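PDB 6ER1: centrosome-associated zinc finger protein Cp190 from Drosophila melanogaster, which organises chromatin domains and boundaries after recruitment by insulator DNA-binding proteins, and homodimerises through the N-terminal BTB domain that makes up this chain. Local coordinates for residues 35-40 with 73-78. Residues are numbered along the deposited sequence; the frame is centred on the assembly and turned at random.
Sequences CDLTLQ and DALIMP
Three backbone hydrogen bonds join Thr-38 and Gln-40 to Leu-75 and Met-77. Leu-75 N donates to Thr-38 O at 2.8 Å. Gln-40 N donates to Leu-75 O, and Met-77 N to Gln-40 O. The alternation is that of parallel strands, with Leu-39 beside Leu-75 and Gln-40 beside Ile-76. The axes of strands 37-40 and 74-76 are turned 38° against each other, the twist of the sheet, and a water bridges each end of the pairing. One links Thr-38 N to Asp-73 O, the other Gln-40 O to Met-77 O.

Leu-37, Leu-39, Leu-75 and Met-77 supply the apolar contacts on the inner face. Met-77 is bent at chi2 and chi3 (90°), and its CE lies 3.7 Å from Leu-39 CD2. An alanine in place of Met-77 would probably open a gap beside Leu-39 CD2, where SD and CE now pack. Leu-37 CD1 and Leu-75 CD2 touch more loosely, at 4.1 Å. Helix 60-67 packs here through Phe-61 and Glu-65.

On the other face, Gln-40 and Ile-76 run side by side. Gln-40 has CG anti to the backbone N (chi1 -175°) and an extended chain. Ile-76 CD1 sits against this chain, 3.8 Å from Gln-40 NE2 and also near CD and CB. Gln-40 OE1 rests 3.6 Å from Ala-74 CB and accepts a hydrogen bond from Gln-46 NE2 of strand 46-49. Thr-38 CG2 meets Ala-74 CB at 3.8 Å.

The two strands are the central pair of a mixed four-stranded sheet, flanked by strands 46-49 and 70-71. This sheet, with helices packed against it, is characteristic of the BTB/POZ fold.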
ATOM      1  N   CYS A  35       8.830  -4.898   0.740  1.00 22.42           N
ATOM      2  CA  CYS A  35       8.245  -5.769   1.762  1.00 20.59           C
ATOM      3  C   CYS A  35       8.907  -5.490   3.113  1.00 21.63           C
ATOM      4  O   CYS A  35      10.102  -5.165   3.186  1.00 25.63           O
ATOM      5  CB  CYS A  35       8.320  -7.227   1.371  1.00 21.23           C
ATOM      6  SG  CYS A  35       7.232  -7.669  -0.005  1.00 25.34           S
ATOM      7  N   ASP A  36       8.114  -5.550   4.171  1.00 19.88           N
ATOM      8  CA  ASP A  36       8.595  -5.179   5.497  1.00 20.77           C
ATOM      9  C   ASP A  36       8.193  -6.138   6.570  1.00 20.23           C
ATOM     10  O   ASP A  36       8.412  -5.869   7.751  1.00 23.11           O
ATOM     11  CB  ASP A  36       8.143  -3.755   5.845  1.00 21.63           C
ATOM     12  CG  ASP A  36       6.660  -3.574   5.754  1.00 22.48           C
ATOM     13  OD1 ASP A  36       5.906  -4.551   5.603  1.00 22.09           O
ATOM     14  OD2 ASP A  36       6.217  -2.425   5.828  1.00 27.30           O
ATOM     15  N   LEU A  37       7.701  -7.302   6.153  1.00 19.21           N
ATOM     16  CA  LEU A  37       7.293  -8.356   7.075  1.00 17.97           C
ATOM     17  C   LEU A  37       7.540  -9.700   6.391  1.00 18.54           C
ATOM     18  O   LEU A  37       7.053  -9.926   5.267  1.00 19.72           O
ATOM     19  CB  LEU A  37       5.838  -8.208   7.448  1.00 20.49           C
ATOM     20  CG  LEU A  37       5.220  -9.276   8.344  1.00 20.42           C
ATOM     21  CD1 LEU A  37       5.980  -9.508   9.636  1.00 22.90           C
ATOM     22  CD2 LEU A  37       3.771  -8.935   8.636  1.00 22.41           C
ATOM     23  N   THR A  38       8.296 -10.592   7.048  1.00 17.72           N
ATOM     24  CA  THR A  38       8.604 -11.900   6.531  1.00 17.26           C
ATOM     25  C   THR A  38       7.914 -12.913   7.417  1.00 16.16           C
ATOM     26  O   THR A  38       8.169 -12.951   8.634  1.00 19.78           O
ATOM     27  CB  THR A  38      10.118 -12.143   6.482  1.00 19.49           C
ATOM     28  OG1 THR A  38      10.731 -11.153   5.638  1.00 22.91           O
ATOM     29  CG2 THR A  38      10.471 -13.529   5.950  1.00 20.51           C
ATOM     30  N   LEU A  39       7.032 -13.716   6.808  1.00 16.52           N
ATOM     31  CA  LEU A  39       6.311 -14.774   7.512  1.00 16.81           C
ATOM     32  C   LEU A  39       7.040 -16.079   7.304  1.00 17.50           C
ATOM     33  O   LEU A  39       7.381 -16.428   6.173  1.00 20.36           O
ATOM     34  CB  LEU A  39       4.899 -14.925   6.965  1.00 15.39           C
ATOM     35  CG  LEU A  39       4.117 -13.623   6.802  1.00 15.49           C
ATOM     36  CD1 LEU A  39       2.777 -13.889   6.190  1.00 16.46           C
ATOM     37  CD2 LEU A  39       3.962 -12.904   8.123  1.00 16.62           C
ATOM     38  N   GLN A  40       7.296 -16.809   8.379  1.00 17.46           N
ATOM     39  CA  GLN A  40       8.000 -18.084   8.300  1.00 17.56           C
ATOM     40  C   GLN A  40       7.136 -19.253   8.747  1.00 16.97           C
ATOM     41  O   GLN A  40       6.585 -19.216   9.870  1.00 19.03           O
ATOM     42  CB  GLN A  40       9.310 -18.022   9.079  1.00 19.93           C
ATOM     43  CG  GLN A  40      10.134 -19.304   8.908  1.00 22.11           C
ATOM     44  CD  GLN A  40      11.558 -19.140   9.339  1.00 26.37           C
ATOM     45  OE1 GLN A  40      12.218 -18.176   8.973  1.00 26.60           O
ATOM     46  NE2 GLN A  40      12.049 -20.095  10.122  1.00 28.90           N
ATOM     47  N   ASP A  73      14.906 -11.985  11.558  1.00 31.04           N
ATOM     48  CA  ASP A  73      14.053 -11.033  10.870  1.00 30.15           C
ATOM     49  C   ASP A  73      12.763 -11.627  10.271  1.00 28.25           C
ATOM     50  O   ASP A  73      12.151 -11.007   9.404  1.00 29.81           O
ATOM     51  CB  ASP A  73      14.873 -10.309   9.792  1.00 34.76           C
ATOM     52  CG  ASP A  73      14.388  -8.917   9.527  1.00 45.66           C
ATOM     53  OD1 ASP A  73      14.576  -8.047  10.402  1.00 60.63           O
ATOM     54  OD2 ASP A  73      13.845  -8.688   8.425  1.00 52.83           O
ATOM     55  N   ALA A  74      12.333 -12.793  10.754  1.00 24.24           N
ATOM     56  CA  ALA A  74      11.113 -13.436  10.255  1.00 20.41           C
ATOM     57  C   ALA A  74      10.223 -13.769  11.426  1.00 20.78           C
ATOM     58  O   ALA A  74      10.688 -14.242  12.460  1.00 25.18           O
ATOM     59  CB  ALA A  74      11.427 -14.709   9.486  1.00 22.13           C
ATOM     60  N   LEU A  75       8.933 -13.542  11.220  1.00 19.05           N
ATOM     61  CA  LEU A  75       7.928 -13.844  12.203  1.00 18.60           C
ATOM     62  C   LEU A  75       7.510 -15.323  12.086  1.00 17.19           C
ATOM     63  O   LEU A  75       7.065 -15.785  11.022  1.00 18.74           O
ATOM     64  CB  LEU A  75       6.739 -12.924  11.983  1.00 21.35           C
ATOM     65  CG  LEU A  75       5.599 -13.005  12.985  1.00 22.92           C
ATOM     66  CD1 LEU A  75       6.089 -12.677  14.385  1.00 27.81           C
ATOM     67  CD2 LEU A  75       4.557 -12.003  12.550  1.00 23.97           C
ATOM     68  N   ILE A  76       7.597 -16.048  13.192  1.00 19.44           N
ATOM     69  CA  ILE A  76       7.292 -17.490  13.193  1.00 19.72           C
ATOM     70  C   ILE A  76       5.773 -17.679  13.313  1.00 18.82           C
ATOM     71  O   ILE A  76       5.142 -17.340  14.341  1.00 21.05           O
ATOM     72  CB  ILE A  76       7.981 -18.203  14.352  1.00 21.57           C
ATOM     73  CG1 ILE A  76       9.499 -18.019  14.257  1.00 24.37           C
ATOM     74  CG2 ILE A  76       7.573 -19.655  14.390  1.00 22.17           C
ATOM     75  CD1 ILE A  76      10.105 -18.436  12.928  1.00 25.66           C
ATOM     76  N   MET A  77       5.169 -18.176  12.254  1.00 17.39           N
ATOM     77  CA  MET A  77       3.728 -18.350  12.228  1.00 17.60           C
ATOM     78  C   MET A  77       3.280 -19.441  13.207  1.00 17.78           C
ATOM     79  O   MET A  77       3.963 -20.449  13.359  1.00 19.33           O
ATOM     80  CB  MET A  77       3.274 -18.749  10.824  1.00 16.50           C
ATOM     81  CG  MET A  77       3.424 -17.618   9.808  1.00 17.38           C
ATOM     82  SD  MET A  77       2.497 -16.115  10.153  1.00 18.94           S
ATOM     83  CE  MET A  77       3.620 -15.131  11.119  1.00 21.57           C
ATOM     84  N   PRO A  78       2.140 -19.254  13.865  1.00 17.49           N
ATOM     85  CA  PRO A  78       1.600 -20.301  14.713  1.00 17.30           C
ATOM     86  C   PRO A  78       1.237 -21.590  13.973  1.00 18.88           C
ATOM     87  O   PRO A  78       1.036 -21.597  12.758  1.00 18.25           O
ATOM     88  CB  PRO A  78       0.366 -19.668  15.343  1.00 21.66           C
ATOM     89  CG  PRO A  78       0.253 -18.305  14.817  1.00 22.79           C
ATOM     90  CD  PRO A  78       1.297 -18.050  13.822  1.00 18.86           C
TER
HETATM   91  O   HOH W   1       9.805  -9.612   9.318  1.00 29.65           O
HETATM   92  O   HOH W   2       5.718 -21.401  11.486  1.00 21.63           O